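Local coordinates for bifunctional autolysin (Staphylococcus aureus subsp. aureus Mu50, PDB 6FXO), which probably hydrolyses staphylococcal peptidoglycan as a cell-wall autolysin, the crystallised chain being an N-acetylglucosaminidase of glycoside hydrolase family 73, at residues G168-T171 / V172-I176; I231-V234 / G235-F238; E106-L109 / I110-L114; Q192-L195 / Y196-R199. All blocks are in the same frame, centred on the assembly; numbering follows the deposited sequence.

Contact 3 comes first along the chain and closes no loop; it is one turn after another within helix 106-116. Contact 1 closes the loop between helix 158-166 and helix 172-180, contact 4 the approach to helix 195-200, and contact 2 the turn from helix 216-231 into strand 237-242. All four are local and follow one another in series, neither nesting nor crossing. Contact 3 meets two others: V107 CG1 lies 4.0 Å from I231 CD1 of contact 2, and Y108 OH lies 4.0 Å from M198 CE of contact 4. Contact 1 touches none of them; its nearest atoms are about 6 Å from contact 3.

Contact 1: residues G168-T171 / V172-I176; sequences GWDT and VSKAI
K174 folds back over the loop that precedes its own helix to meet D170. CB sits 3.2 Å from T171 O. CG points away from the carbonyl carbon and lies beside the backbone N (chi1 -75°), and from there the chain is fully extended. CD passes G168 O at 3.7 Å and crosses the T171 side chain, where OG1 is its nearest atom. CE passes at a slant beside the D170 carboxylate, and NZ ends 3.0 Å from D170 OD2, which receives it on its syn lone pair. A longer, weak bond to D170 OD1 completes the salt bridge. T171 OG1 also donates to D170 OD2, at 2.8 Å and from above the carboxylate plane, so this oxygen has two donors of different approach.

The backbone evidence places T171 at the N-cap of helix 172-180: A175 N donates to T171 O over 3.0 Å with an N-H...O angle of 150°. The T171 hydroxyl makes no capping bond, being turned to D170 instead. W169, centre of an inverse gamma turn, lays one face of its indole against A175 CA, 4.1 Å from the five-membered-ring centroid, a CH-pi contact; its backbone is bonded to H144. Two donors on one carboxylate oxygen would be expected to favour the ionised form of D170 and to tether the loop at the partly exposed start of the helix.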
loop_
_atom_site.group_PDB
_atom_site.type_symbol
_atom_site.label_atom_id
_atom_site.label_comp_id
_atom_site.label_asym_id
_atom_site.label_seq_id
_atom_site.Cartn_x
_atom_site.Cartn_y
_atom_site.Cartn_z
ATOM N N GLY A 168 -6.307 17.596 -17.926
ATOM C CA GLY A 168 -5.372 17.380 -19.007
ATOM C C GLY A 168 -4.692 16.023 -19.062
ATOM O O GLY A 168 -3.647 15.935 -19.695
ATOM N N TRP A 169 -5.249 14.953 -18.420
ATOM C CA TRP A 169 -4.586 13.658 -18.489
ATOM C C TRP A 169 -4.875 12.971 -19.807
ATOM O O TRP A 169 -5.441 11.892 -19.870
ATOM C CB TRP A 169 -4.956 12.763 -17.283
ATOM C CG TRP A 169 -4.815 13.375 -15.870
ATOM C CD1 TRP A 169 -3.963 14.368 -15.457
ATOM C CD2 TRP A 169 -5.547 12.974 -14.704
ATOM N NE1 TRP A 169 -4.130 14.604 -14.121
ATOM C CE2 TRP A 169 -5.093 13.759 -13.630
ATOM C CE3 TRP A 169 -6.543 12.023 -14.463
ATOM C CZ2 TRP A 169 -5.600 13.628 -12.335
ATOM C CZ3 TRP A 169 -7.045 11.892 -13.186
ATOM C CH2 TRP A 169 -6.576 12.685 -12.140
ATOM N N ASP A 170 -4.433 13.626 -20.862
ATOM C CA ASP A 170 -4.570 13.203 -22.257
ATOM C C ASP A 170 -3.583 12.112 -22.653
ATOM O O ASP A 170 -3.714 11.515 -23.722
ATOM C CB ASP A 170 -4.457 14.415 -23.210
ATOM C CG ASP A 170 -3.178 15.227 -23.090
ATOM O OD1 ASP A 170 -3.178 16.228 -22.341
ATOM O OD2 ASP A 170 -2.184 14.872 -23.751
ATOM N N THR A 171 -2.600 11.846 -21.789
ATOM C CA THR A 171 -1.597 10.824 -22.068
ATOM C C THR A 171 -1.316 10.037 -20.799
ATOM O O THR A 171 -1.555 10.534 -19.701
ATOM C CB THR A 171 -0.305 11.481 -22.566
ATOM O OG1 THR A 171 -0.633 12.550 -23.453
ATOM C CG2 THR A 171 0.602 10.496 -23.280
ATOM N N VAL A 172 -0.787 8.822 -20.951
ATOM C CA VAL A 172 -0.492 7.998 -19.782
ATOM C C VAL A 172 0.541 8.514 -18.774
ATOM O O VAL A 172 0.342 8.327 -17.576
ATOM C CB VAL A 172 -0.134 6.572 -20.253
ATOM C CG1 VAL A 172 -0.055 5.618 -19.066
ATOM C CG2 VAL A 172 -1.146 6.076 -21.279
ATOM N N SER A 173 1.628 9.168 -19.228
ATOM C CA SER A 173 2.597 9.650 -18.245
ATOM C C SER A 173 1.965 10.707 -17.373
ATOM O O SER A 173 2.304 10.858 -16.202
ATOM C CB SER A 173 3.831 10.216 -18.944
ATOM O OG SER A 173 4.520 11.159 -18.137
ATOM N N LYS A 174 1.033 11.423 -17.980
ATOM C CA LYS A 174 0.252 12.511 -17.409
ATOM C C LYS A 174 -0.781 12.023 -16.404
ATOM O O LYS A 174 -0.890 12.620 -15.334
ATOM C CB LYS A 174 -0.447 13.324 -18.525
ATOM C CG LYS A 174 0.472 14.264 -19.318
ATOM C CD LYS A 174 -0.236 14.917 -20.533
ATOM C CE LYS A 174 0.652 15.899 -21.280
ATOM N NZ LYS A 174 -0.012 16.515 -22.471
ATOM N N ALA A 175 -1.556 10.954 -16.730
ATOM C CA ALA A 175 -2.522 10.518 -15.742
ATOM C C ALA A 175 -1.747 10.084 -14.518
ATOM O O ALA A 175 -2.190 10.258 -13.383
ATOM C CB ALA A 175 -3.348 9.366 -16.280
ATOM N N ILE A 176 -0.567 9.519 -14.754
ATOM C CA ILE A 176 0.235 9.089 -13.631
ATOM C C ILE A 176 0.714 10.258 -12.774
ATOM O O ILE A 176 0.694 10.160 -11.541
ATOM C CB ILE A 176 1.453 8.312 -14.185
ATOM C CG1 ILE A 176 0.993 6.982 -14.708
ATOM C CG2 ILE A 176 2.562 8.169 -13.123
ATOM C CD1 ILE A 176 1.982 6.185 -15.608
#

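Contact 2: residues I231-V234 / G235-F238; sequences IGEV and GKYF
E233 OE2 is shared by two partners: K236 NZ, at 3.1 Å in a salt bridge, and Q71 NE2 from a neighbouring loop, which donates a hydrogen bond to it and another to V234 O, so that one amide nitrogen holds both the acid and the loop backbone. The pair spans the helix-to-strand connection that carries the chain from helix 216-231 into strand 237-242, itself the parallel partner of strand 4-9, where K236 and F238 make backbone bonds with L4. G232 marks the exit from the helix, with a positive phi of 108°; E233 to G235 are extended, and K236 breaks the run (psi -20°).

Both charged side chains are bent at chi2, and they cross at about a right angle. On E233, CG stands opposite the backbone N, which brings the carboxylate round to the lysine. On the K236 side, CD passes V234 O at 3.9 Å on its way. Further along, G235 N donates to Y62 OH, and the F238 ring meets Y62 edge-to-face while presenting its own edge, in plane, to G235 O, with F238 CE1 3.1 Å from that oxygen.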
loop_
_atom_site.group_PDB
_atom_site.type_symbol
_atom_site.label_atom_id
_atom_site.label_comp_id
_atom_site.label_asym_id
_atom_site.label_seq_id
_atom_site.Cartn_x
_atom_site.Cartn_y
_atom_site.Cartn_z
ATOM N N ILE A 231 10.339 -7.009 -9.771
ATOM C CA ILE A 231 11.054 -5.849 -10.144
ATOM C C ILE A 231 12.498 -6.024 -10.075
ATOM O O ILE A 231 13.175 -5.486 -10.913
ATOM C CB ILE A 231 10.624 -4.670 -9.272
ATOM C CG1 ILE A 231 9.351 -4.058 -9.785
ATOM C CG2 ILE A 231 11.700 -3.630 -9.240
ATOM C CD1 ILE A 231 8.786 -3.166 -8.718
ATOM N N GLY A 232 13.006 -6.795 -9.174
ATOM C CA GLY A 232 14.450 -6.918 -9.168
ATOM C C GLY A 232 15.153 -6.228 -8.037
ATOM O O GLY A 232 16.349 -5.984 -8.089
ATOM N N GLU A 233 14.422 -5.878 -7.028
ATOM C CA GLU A 233 14.976 -5.228 -5.881
ATOM C C GLU A 233 14.407 -5.773 -4.608
ATOM O O GLU A 233 13.551 -6.640 -4.614
ATOM C CB GLU A 233 14.752 -3.703 -5.920
ATOM C CG GLU A 233 15.821 -2.925 -5.152
ATOM C CD GLU A 233 16.731 -2.065 -6.014
ATOM O OE1 GLU A 233 17.523 -2.623 -6.780
ATOM O OE2 GLU A 233 16.684 -0.842 -5.864
ATOM N N VAL A 234 14.909 -5.238 -3.510
ATOM C CA VAL A 234 14.594 -5.518 -2.109
ATOM C C VAL A 234 14.445 -4.157 -1.328
ATOM O O VAL A 234 15.028 -3.148 -1.731
ATOM C CB VAL A 234 15.744 -6.367 -1.492
ATOM C CG1 VAL A 234 15.490 -6.641 -0.017
ATOM C CG2 VAL A 234 15.937 -7.671 -2.257
ATOM N N GLY A 235 13.630 -4.129 -0.237
ATOM C CA GLY A 235 13.456 -2.900 0.540
ATOM C C GLY A 235 14.654 -2.495 1.371
ATOM O O GLY A 235 15.431 -3.333 1.804
ATOM N N LYS A 236 14.780 -1.250 1.619
ATOM C CA LYS A 236 15.877 -0.713 2.407
ATOM C C LYS A 236 15.534 0.061 3.650
ATOM O O LYS A 236 16.403 0.201 4.498
ATOM C CB LYS A 236 16.734 0.206 1.507
ATOM C CG LYS A 236 17.756 -0.510 0.630
ATOM C CD LYS A 236 17.503 -0.219 -0.852
ATOM C CE LYS A 236 18.587 -0.723 -1.777
ATOM N NZ LYS A 236 18.194 -0.615 -3.218
ATOM N N TYR A 237 14.303 0.567 3.765
ATOM C CA TYR A 237 13.909 1.331 4.936
ATOM C C TYR A 237 12.785 0.689 5.644
ATOM O O TYR A 237 11.645 0.570 5.108
ATOM C CB TYR A 237 13.623 2.816 4.594
ATOM C CG TYR A 237 14.736 3.493 3.821
ATOM C CD1 TYR A 237 15.828 4.055 4.476
ATOM C CD2 TYR A 237 14.704 3.566 2.438
ATOM C CE1 TYR A 237 16.858 4.661 3.773
ATOM C CE2 TYR A 237 15.729 4.174 1.723
ATOM C CZ TYR A 237 16.805 4.720 2.393
ATOM O OH TYR A 237 17.824 5.317 1.688
ATOM N N PHE A 238 13.104 0.259 6.873
ATOM C CA PHE A 238 12.045 -0.410 7.637
ATOM C C PHE A 238 11.808 0.214 8.974
ATOM O O PHE A 238 12.654 0.924 9.491
ATOM C CB PHE A 238 12.396 -1.917 7.707
ATOM C CG PHE A 238 12.452 -2.671 6.399
ATOM C CD1 PHE A 238 13.602 -2.595 5.571
ATOM C CD2 PHE A 238 11.442 -3.527 6.012
ATOM C CE1 PHE A 238 13.701 -3.362 4.403
ATOM C CE2 PHE A 238 11.543 -4.310 4.844
ATOM C CZ PHE A 238 12.671 -4.214 4.042
#

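Contact 3: residues E106-L109 / I110-L114; sequences EVYL and ISHAL
I110 and E106 form the close-packed flank of this contact. I110 N donates to E106 O at 3.0 Å, and I110 CG1 presses on the same oxygen at 3.4 Å because the branch lies beside the backbone N (chi1 -71°). Beyond them this side of the helix packs on helices 75-82 and 92-102: I110 lies on F95, I78 and F81, L109 on A98, and A113 on F95. The carboxylate of E106 points out of the contact, where OE2 accepts from Q71 N.

From I110 to L114 each N-H donates to the carbonyl four residues earlier, S111 N to V107 O being nearly straight (174°) and A113 N to L109 O 2.9 Å long, which identifies a regular alpha-helix. Helix 106-116 lies in a region of the endo-beta-N-acetylglucosaminidase family, which belongs to the lysozyme clan.

The less buried side holds S111 and H112, both partly exposed. S111 OG, set between the backbone N and the carbonyl carbon, gives V107 O a second donor at 3.1 Å; OG and N reach that oxygen from opposite faces of the carbonyl plane. H112 N meets Y108 O from above its plane, while ND1 makes a weak bond to the same oxygen at 2.8 Å. The Y108 and H112 rings meet obliquely, centroids 4.2 Å apart and planes at 39°. H112 CE1 comes over one Y108 face, 3.3 Å from Y108 CE1, and H112 also touches F147.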
loop_
_atom_site.group_PDB
_atom_site.type_symbol
_atom_site.label_atom_id
_atom_site.label_comp_id
_atom_site.label_asym_id
_atom_site.label_seq_id
_atom_site.Cartn_x
_atom_site.Cartn_y
_atom_site.Cartn_z
ATOM N N GLU A 106 8.006 3.984 -4.342
ATOM C CA GLU A 106 7.626 3.654 -5.695
ATOM C C GLU A 106 6.852 2.444 -5.882
ATOM O O GLU A 106 5.949 2.456 -6.710
ATOM C CB GLU A 106 8.851 3.644 -6.679
ATOM C CG GLU A 106 10.229 3.607 -6.045
ATOM C CD GLU A 106 10.855 4.992 -5.883
ATOM O OE1 GLU A 106 11.534 5.460 -6.817
ATOM O OE2 GLU A 106 10.656 5.582 -4.807
ATOM N N VAL A 107 7.208 1.367 -5.158
ATOM C CA VAL A 107 6.419 0.152 -5.343
ATOM C C VAL A 107 4.973 0.352 -4.831
ATOM O O VAL A 107 4.076 -0.230 -5.378
ATOM C CB VAL A 107 7.059 -1.135 -4.779
ATOM C CG1 VAL A 107 8.505 -1.257 -5.243
ATOM C CG2 VAL A 107 6.956 -1.177 -3.260
ATOM N N TYR A 108 4.785 1.198 -3.807
ATOM C CA TYR A 108 3.486 1.443 -3.274
ATOM C C TYR A 108 2.659 2.158 -4.272
ATOM O O TYR A 108 1.435 1.931 -4.345
ATOM C CB TYR A 108 3.570 2.245 -1.971
ATOM C CG TYR A 108 2.239 2.543 -1.301
ATOM C CD1 TYR A 108 1.612 1.595 -0.497
ATOM C CD2 TYR A 108 1.631 3.774 -1.446
ATOM C CE1 TYR A 108 0.424 1.875 0.139
ATOM C CE2 TYR A 108 0.431 4.066 -0.805
ATOM C CZ TYR A 108 -0.170 3.112 -0.012
ATOM O OH TYR A 108 -1.362 3.376 0.630
ATOM N N LEU A 109 3.331 3.032 -5.059
ATOM C CA LEU A 109 2.579 3.768 -6.059
ATOM C C LEU A 109 2.194 2.904 -7.258
ATOM O O LEU A 109 1.069 3.028 -7.740
ATOM C CB LEU A 109 3.402 4.946 -6.541
ATOM C CG LEU A 109 2.694 6.171 -7.020
ATOM C CD1 LEU A 109 2.065 6.884 -5.845
ATOM C CD2 LEU A 109 3.751 7.112 -7.659
ATOM N N ILE A 110 3.157 2.028 -7.749
ATOM C CA ILE A 110 2.848 1.236 -8.851
ATOM C C ILE A 110 1.801 0.141 -8.505
ATOM O O ILE A 110 0.850 -0.003 -9.271
ATOM C CB ILE A 110 4.169 0.575 -9.283
ATOM C CG1 ILE A 110 5.116 1.590 -9.905
ATOM C CG2 ILE A 110 3.947 -0.708 -10.222
ATOM C CD1 ILE A 110 6.497 0.902 -10.063
ATOM N N SER A 111 1.950 -0.578 -7.355
ATOM C CA SER A 111 0.970 -1.572 -7.106
ATOM C C SER A 111 -0.367 -0.900 -7.027
ATOM O O SER A 111 -1.335 -1.469 -7.495
ATOM C CB SER A 111 1.321 -2.388 -5.863
ATOM O OG SER A 111 1.360 -1.571 -4.728
ATOM N N HIS A 112 -0.412 0.300 -6.488
ATOM C CA HIS A 112 -1.704 0.941 -6.434
ATOM C C HIS A 112 -2.170 1.198 -7.889
ATOM O O HIS A 112 -3.318 0.977 -8.159
ATOM C CB HIS A 112 -1.732 2.288 -5.710
ATOM C CG HIS A 112 -1.967 2.090 -4.262
ATOM N ND1 HIS A 112 -1.144 1.305 -3.539
ATOM C CD2 HIS A 112 -3.006 2.435 -3.469
ATOM C CE1 HIS A 112 -1.653 1.145 -2.315
ATOM N NE2 HIS A 112 -2.779 1.819 -2.247
ATOM N N ALA A 113 -1.256 1.665 -8.818
ATOM C CA ALA A 113 -1.721 1.896 -10.187
ATOM C C ALA A 113 -2.248 0.576 -10.902
ATOM O O ALA A 113 -3.178 0.617 -11.657
ATOM C CB ALA A 113 -0.645 2.515 -11.026
ATOM N N LEU A 114 -1.606 -0.521 -10.620
ATOM C CA LEU A 114 -1.907 -1.846 -11.137
ATOM C C LEU A 114 -3.307 -2.406 -10.713
ATOM O O LEU A 114 -3.965 -3.057 -11.504
ATOM C CB LEU A 114 -0.843 -2.775 -10.592
ATOM C CG LEU A 114 0.485 -2.671 -11.354
ATOM C CD1 LEU A 114 1.499 -3.660 -10.825
ATOM C CD2 LEU A 114 0.250 -2.929 -12.824
#

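Contact 4: residues Q192-L195 / Y196-R199; sequences QNTL and YKMR
T194 and M198 set the backbone frame: at T194 the chain leaves an extended conformation for the first turn of helix 195-200, M198 N donating to T194 O at 3.0 Å, nearly in line with the C=O bond. T194 is therefore the N-cap, and its side chain confirms it. OG1, placed between the backbone N and the carbonyl carbon (chi1 49°), accepts from K197 N at 3.2 Å with an N-H...O angle of 165°.

The residues before the cap fold back on the same turn. Q192 NE2 donates to K197 O at 2.7 Å; the acceptor lies close to the amide plane of Q192, and the bond is almost straight (170°). The other end of that amide, OE1, is bonded to H208 ND1, so both amide atoms are engaged and the rotation of the group is fixed. M198, extended beyond CG, brings CE to 3.2 Å from Q192 O. L195 CD2 touches M198 SD, and the leucine side chain packs on A217, N220 and I224 of helix 216-231, whereas the Y196 hydroxyl is bonded to M49 O and Y243 OH.

K197 lies alongside N193, the two pointing the same way. It crosses T194 obliquely, K197 CG 3.4 Å from T194 OG1, and NZ donates to N193 OD1 at 2.6 Å while forming a salt bridge with D239 of strand 237-242, joining the loop to the sheet. Beside them one water accepts from N193 ND2 at 2.8 Å and, weakly, from K197 NZ at 3.3 Å.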
loop_
_atom_site.group_PDB
_atom_site.type_symbol
_atom_site.label_atom_id
_atom_site.label_comp_id
_atom_site.label_asym_id
_atom_site.label_seq_id
_atom_site.Cartn_x
_atom_site.Cartn_y
_atom_site.Cartn_z
ATOM N N GLN A 192 0.592 7.058 9.170
ATOM C CA GLN A 192 0.606 5.603 9.161
ATOM C C GLN A 192 1.404 5.198 7.933
ATOM O O GLN A 192 0.818 4.891 6.895
ATOM C CB GLN A 192 -0.825 5.108 9.186
ATOM C CG GLN A 192 -1.332 5.218 10.613
ATOM C CD GLN A 192 -2.825 5.103 10.749
ATOM O OE1 GLN A 192 -3.548 6.106 10.631
ATOM N NE2 GLN A 192 -3.311 3.882 11.038
ATOM N N ASN A 193 2.752 5.242 8.064
ATOM C CA ASN A 193 3.645 4.902 6.958
ATOM C C ASN A 193 4.089 3.485 6.658
ATOM O O ASN A 193 5.005 3.321 5.867
ATOM C CB ASN A 193 4.860 5.821 6.889
ATOM C CG ASN A 193 5.505 6.215 8.175
ATOM O OD1 ASN A 193 5.850 5.374 9.005
ATOM N ND2 ASN A 193 5.866 7.485 8.360
ATOM N N THR A 194 3.530 2.489 7.311
ATOM C CA THR A 194 3.929 1.124 7.026
ATOM C C THR A 194 2.645 0.403 7.103
ATOM O O THR A 194 1.762 0.858 7.829
ATOM C CB THR A 194 4.806 0.533 8.108
ATOM O OG1 THR A 194 4.164 0.790 9.366
ATOM C CG2 THR A 194 6.197 1.048 8.063
ATOM N N LEU A 195 2.545 -0.726 6.431
ATOM C CA LEU A 195 1.267 -1.446 6.510
ATOM C C LEU A 195 0.871 -1.844 7.996
ATOM O O LEU A 195 -0.272 -2.023 8.259
ATOM C CB LEU A 195 1.214 -2.721 5.602
ATOM C CG LEU A 195 1.717 -2.587 4.118
ATOM C CD1 LEU A 195 2.104 -3.884 3.551
ATOM C CD2 LEU A 195 0.718 -1.883 3.226
ATOM N N TYR A 196 1.812 -1.968 8.893
ATOM C CA TYR A 196 1.483 -2.331 10.215
ATOM C C TYR A 196 0.801 -1.094 10.913
ATOM O O TYR A 196 -0.222 -1.254 11.569
ATOM C CB TYR A 196 2.749 -2.719 10.988
ATOM C CG TYR A 196 2.502 -3.368 12.327
ATOM C CD1 TYR A 196 2.315 -2.602 13.483
ATOM C CD2 TYR A 196 2.458 -4.749 12.453
ATOM C CE1 TYR A 196 2.083 -3.207 14.726
ATOM C CE2 TYR A 196 2.233 -5.357 13.677
ATOM C CZ TYR A 196 2.048 -4.584 14.808
ATOM O OH TYR A 196 1.843 -5.210 15.997
ATOM N N LYS A 197 1.359 0.118 10.745
ATOM C CA LYS A 197 0.786 1.283 11.355
ATOM C C LYS A 197 -0.601 1.492 10.766
ATOM O O LYS A 197 -1.503 1.943 11.491
ATOM C CB LYS A 197 1.670 2.529 11.162
ATOM C CG LYS A 197 2.972 2.547 12.036
ATOM C CD LYS A 197 3.989 3.591 11.460
ATOM C CE LYS A 197 5.219 4.019 12.291
ATOM N NZ LYS A 197 6.244 4.865 11.530
ATOM N N MET A 198 -0.779 1.142 9.475
ATOM C CA MET A 198 -2.118 1.339 8.886
ATOM C C MET A 198 -3.173 0.415 9.469
ATOM O O MET A 198 -4.335 0.804 9.506
ATOM C CB MET A 198 -2.153 1.251 7.351
ATOM C CG MET A 198 -1.143 2.082 6.681
ATOM S SD MET A 198 -1.144 1.792 4.916
ATOM C CE MET A 198 0.043 2.963 4.405
ATOM N N ARG A 199 -2.744 -0.758 9.924
ATOM C CA ARG A 199 -3.624 -1.728 10.501
ATOM C C ARG A 199 -3.874 -1.591 11.988
ATOM O O ARG A 199 -5.041 -1.535 12.369
ATOM C CB ARG A 199 -3.165 -3.196 10.225
ATOM C CG ARG A 199 -4.103 -4.316 10.859
ATOM C CD ARG A 199 -5.585 -4.225 10.339
ATOM N NE ARG A 199 -6.470 -5.173 10.995
ATOM C CZ ARG A 199 -6.853 -5.127 12.257
ATOM N NH1 ARG A 199 -6.429 -4.134 13.050
ATOM N NH2 ARG A 199 -7.638 -6.073 12.745
HETATM O O HOH W 1 6.437 8.143 10.983
#